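Local coordinates for protein fructose transport system repressor FruR (Pseudomonas putida, PDB 3O74) that probably binds specific DNA sites to repress or activate transcription, with fructose 1-phosphate as its preferred effector, at residues S122-G127 against D182-T187. Sequence-based numbering, arbitrary orientation.
Sequences SIALIG and DALVTT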
ATOM      1  N   SER B 122      -7.353  -1.823 -33.150  1.00 42.30           N
ATOM      2  CA  SER B 122      -6.571  -2.837 -32.461  1.00 41.09           C
ATOM      3  C   SER B 122      -6.815  -2.736 -30.965  1.00 34.99           C
ATOM      4  O   SER B 122      -6.964  -1.642 -30.422  1.00 37.03           O
ATOM      5  CB  SER B 122      -5.081  -2.657 -32.756  1.00 44.62           C
ATOM      6  OG  SER B 122      -4.626  -1.385 -32.324  1.00 44.36           O
ATOM      7  N   ILE B 123      -6.859  -3.883 -30.302  1.00 38.43           N
ATOM      8  CA  ILE B 123      -7.051  -3.915 -28.860  1.00 36.85           C
ATOM      9  C   ILE B 123      -6.161  -4.987 -28.250  1.00 39.11           C
ATOM     10  O   ILE B 123      -5.950  -6.043 -28.845  1.00 38.47           O
ATOM     11  CB  ILE B 123      -8.527  -4.183 -28.485  1.00 36.86           C
ATOM     12  CG1 ILE B 123      -8.727  -4.056 -26.976  1.00 37.68           C
ATOM     13  CG2 ILE B 123      -8.977  -5.551 -28.984  1.00 40.88           C
ATOM     14  CD1 ILE B 123     -10.182  -4.002 -26.554  1.00 38.29           C
ATOM     15  N   ALA B 124      -5.632  -4.710 -27.064  1.00 32.60           N
ATOM     16  CA  ALA B 124      -4.727  -5.649 -26.427  1.00 34.76           C
ATOM     17  C   ALA B 124      -5.083  -5.873 -24.967  1.00 31.19           C
ATOM     18  O   ALA B 124      -5.704  -5.027 -24.323  1.00 27.73           O
ATOM     19  CB  ALA B 124      -3.290  -5.172 -26.553  1.00 38.17           C
ATOM     20  N   LEU B 125      -4.688  -7.036 -24.466  1.00 28.68           N
ATOM     21  CA  LEU B 125      -4.804  -7.354 -23.058  1.00 27.87           C
ATOM     22  C   LEU B 125      -3.402  -7.556 -22.499  1.00 28.09           C
ATOM     23  O   LEU B 125      -2.604  -8.312 -23.054  1.00 28.32           O
ATOM     24  CB  LEU B 125      -5.617  -8.630 -22.861  1.00 29.96           C
ATOM     25  CG  LEU B 125      -5.621  -9.156 -21.429  1.00 30.76           C
ATOM     26  CD1 LEU B 125      -6.668  -8.430 -20.596  1.00 29.02           C
ATOM     27  CD2 LEU B 125      -5.869 -10.658 -21.424  1.00 35.90           C
ATOM     28  N   ILE B 126      -3.099  -6.862 -21.412  1.00 22.49           N
ATOM     29  CA  ILE B 126      -1.843  -7.064 -20.718  1.00 22.66           C
ATOM     30  C   ILE B 126      -2.141  -7.620 -19.331  1.00 24.30           C
ATOM     31  O   ILE B 126      -2.839  -6.995 -18.537  1.00 22.63           O
ATOM     32  CB  ILE B 126      -1.040  -5.762 -20.617  1.00 22.01           C
ATOM     33  CG1 ILE B 126      -0.351  -5.460 -21.953  1.00 23.78           C
ATOM     34  CG2 ILE B 126      -0.001  -5.849 -19.497  1.00 23.89           C
ATOM     35  CD1 ILE B 126       0.433  -4.152 -21.967  1.00 30.80           C
ATOM     36  N   GLY B 127      -1.605  -8.803 -19.056  1.00 23.78           N
ATOM     37  CA  GLY B 127      -1.854  -9.483 -17.804  1.00 26.41           C
ATOM     38  C   GLY B 127      -0.610 -10.210 -17.340  1.00 24.95           C
ATOM     39  O   GLY B 127       0.465 -10.013 -17.892  1.00 24.59           O
ATOM     40  N   ASP B 182      -5.022   0.779 -30.430  1.00 38.58           N
ATOM     41  CA  ASP B 182      -6.068   1.775 -30.247  1.00 37.47           C
ATOM     42  C   ASP B 182      -6.666   1.693 -28.847  1.00 34.75           C
ATOM     43  O   ASP B 182      -7.142   2.690 -28.307  1.00 39.54           O
ATOM     44  CB  ASP B 182      -7.162   1.614 -31.298  1.00 41.16           C
ATOM     45  CG  ASP B 182      -6.740   2.125 -32.661  1.00 51.06           C
ATOM     46  OD1 ASP B 182      -5.625   2.681 -32.777  1.00 48.20           O
ATOM     47  OD2 ASP B 182      -7.529   1.975 -33.617  1.00 53.67           O
ATOM     48  N   ALA B 183      -6.628   0.501 -28.259  1.00 31.16           N
ATOM     49  CA  ALA B 183      -7.231   0.274 -26.950  1.00 31.77           C
ATOM     50  C   ALA B 183      -6.453  -0.770 -26.161  1.00 30.71           C
ATOM     51  O   ALA B 183      -5.868  -1.692 -26.735  1.00 29.67           O
ATOM     52  CB  ALA B 183      -8.690  -0.153 -27.098  1.00 29.11           C
ATOM     53  N   LEU B 184      -6.457  -0.627 -24.843  1.00 28.39           N
ATOM     54  CA  LEU B 184      -5.685  -1.516 -23.989  1.00 29.89           C
ATOM     55  C   LEU B 184      -6.364  -1.755 -22.649  1.00 27.77           C
ATOM     56  O   LEU B 184      -6.829  -0.822 -21.994  1.00 33.13           O
ATOM     57  CB  LEU B 184      -4.287  -0.944 -23.751  1.00 29.39           C
ATOM     58  CG  LEU B 184      -3.445  -1.699 -22.722  1.00 30.53           C
ATOM     59  CD1 LEU B 184      -2.996  -3.033 -23.288  1.00 29.48           C
ATOM     60  CD2 LEU B 184      -2.243  -0.872 -22.284  1.00 32.44           C
ATOM     61  N   VAL B 185      -6.411  -3.021 -22.247  1.00 22.53           N
ATOM     62  CA  VAL B 185      -6.881  -3.391 -20.919  1.00 24.31           C
ATOM     63  C   VAL B 185      -5.740  -4.028 -20.140  1.00 25.40           C
ATOM     64  O   VAL B 185      -5.074  -4.934 -20.643  1.00 24.61           O
ATOM     65  CB  VAL B 185      -8.049  -4.389 -20.990  1.00 28.64           C
ATOM     66  CG1 VAL B 185      -8.395  -4.914 -19.599  1.00 30.97           C
ATOM     67  CG2 VAL B 185      -9.260  -3.744 -21.638  1.00 33.14           C
ATOM     68  N   THR B 186      -5.500  -3.542 -18.923  1.00 20.98           N
ATOM     69  CA  THR B 186      -4.562  -4.195 -18.017  1.00 22.12           C
ATOM     70  C   THR B 186      -5.349  -4.881 -16.908  1.00 21.16           C
ATOM     71  O   THR B 186      -6.322  -4.330 -16.391  1.00 23.83           O
ATOM     72  CB  THR B 186      -3.564  -3.199 -17.399  1.00 23.06           C
ATOM     73  OG1 THR B 186      -4.284  -2.131 -16.775  1.00 26.81           O
ATOM     74  CG2 THR B 186      -2.651  -2.619 -18.466  1.00 28.08           C
ATOM     75  N   THR B 187      -4.927  -6.086 -16.544  1.00 21.55           N
ATOM     76  CA  THR B 187      -5.654  -6.877 -15.557  1.00 18.55           C
ATOM     77  C   THR B 187      -5.306  -6.478 -14.126  1.00 21.35           C
ATOM     78  O   THR B 187      -5.836  -7.046 -13.171  1.00 22.48           O
ATOM     79  CB  THR B 187      -5.394  -8.372 -15.738  1.00 18.71           C
ATOM     80  OG1 THR B 187      -4.010  -8.654 -15.488  1.00 20.86           O
ATOM     81  CG2 THR B 187      -5.778  -8.809 -17.163  1.00 19.73           C
TER
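Ile-126 and Leu-184 meet on one face of a parallel strand pair. The first two torsions of Leu-184, with CG anti to the backbone N (chi1 172°), place CD1 beside strand 122-127. There CD1 lies 3.8 Å from Ile-126 CG1 and 3.9 Å from Ala-124 CB. This one methyl thus touches both Ala-124 and Ile-126. Thr-186 adds its CG2 methyl beside Ile-126 CB on the same face, while its OG1 is hydrogen-bonded to Thr-213 OG1.

The other face carries Ile-123, Leu-125, Ala-183 and Val-185. Ile-123 packs CG1 against Ala-183 CB. Leu-125 leans its CD1 over strand 183-186, 4.0 Å from Val-185 CG1. The same CD1 touches Thr-187 CG2 at 3.6 Å, and the two side chains cross at about a right angle.

The backbones run in parallel register, Ile-123 beside Ala-183 through Ile-126 beside Thr-186. Ala-124 and Ile-126 each hydrogen-bond through both N and O to segment 182-187. The bond from Ile-126 N to Val-185 O is nearly straight, 172° at the hydrogen. The bond from Ala-183 N to Ser-122 O is weak. A side chain adds a second bond at this end: Ser-122 OG, turned between its own N and carbonyl carbon (chi1 60°), accepts a hydrogen bond from Asp-182 N at 2.9 Å. Asp-182 OD2 in turn accepts one from Arg-121 N.

Strands 122-128 and 183-186 are neighbouring inner strands in one of the two lobes of the periplasmic-binding-protein-like domain. Strand 152-158 bonds to the far edge of 122-127, and strand 210-214 flanks 183-186. Helices 163-177 and 189-201 pack on the face of Ala-124, Ile-126, Leu-184 and Thr-186. Helix 104-116 packs on the opposite face, against Ile-123, Ala-183 and Val-185, completing the alpha/beta/alpha sandwich of that lobe.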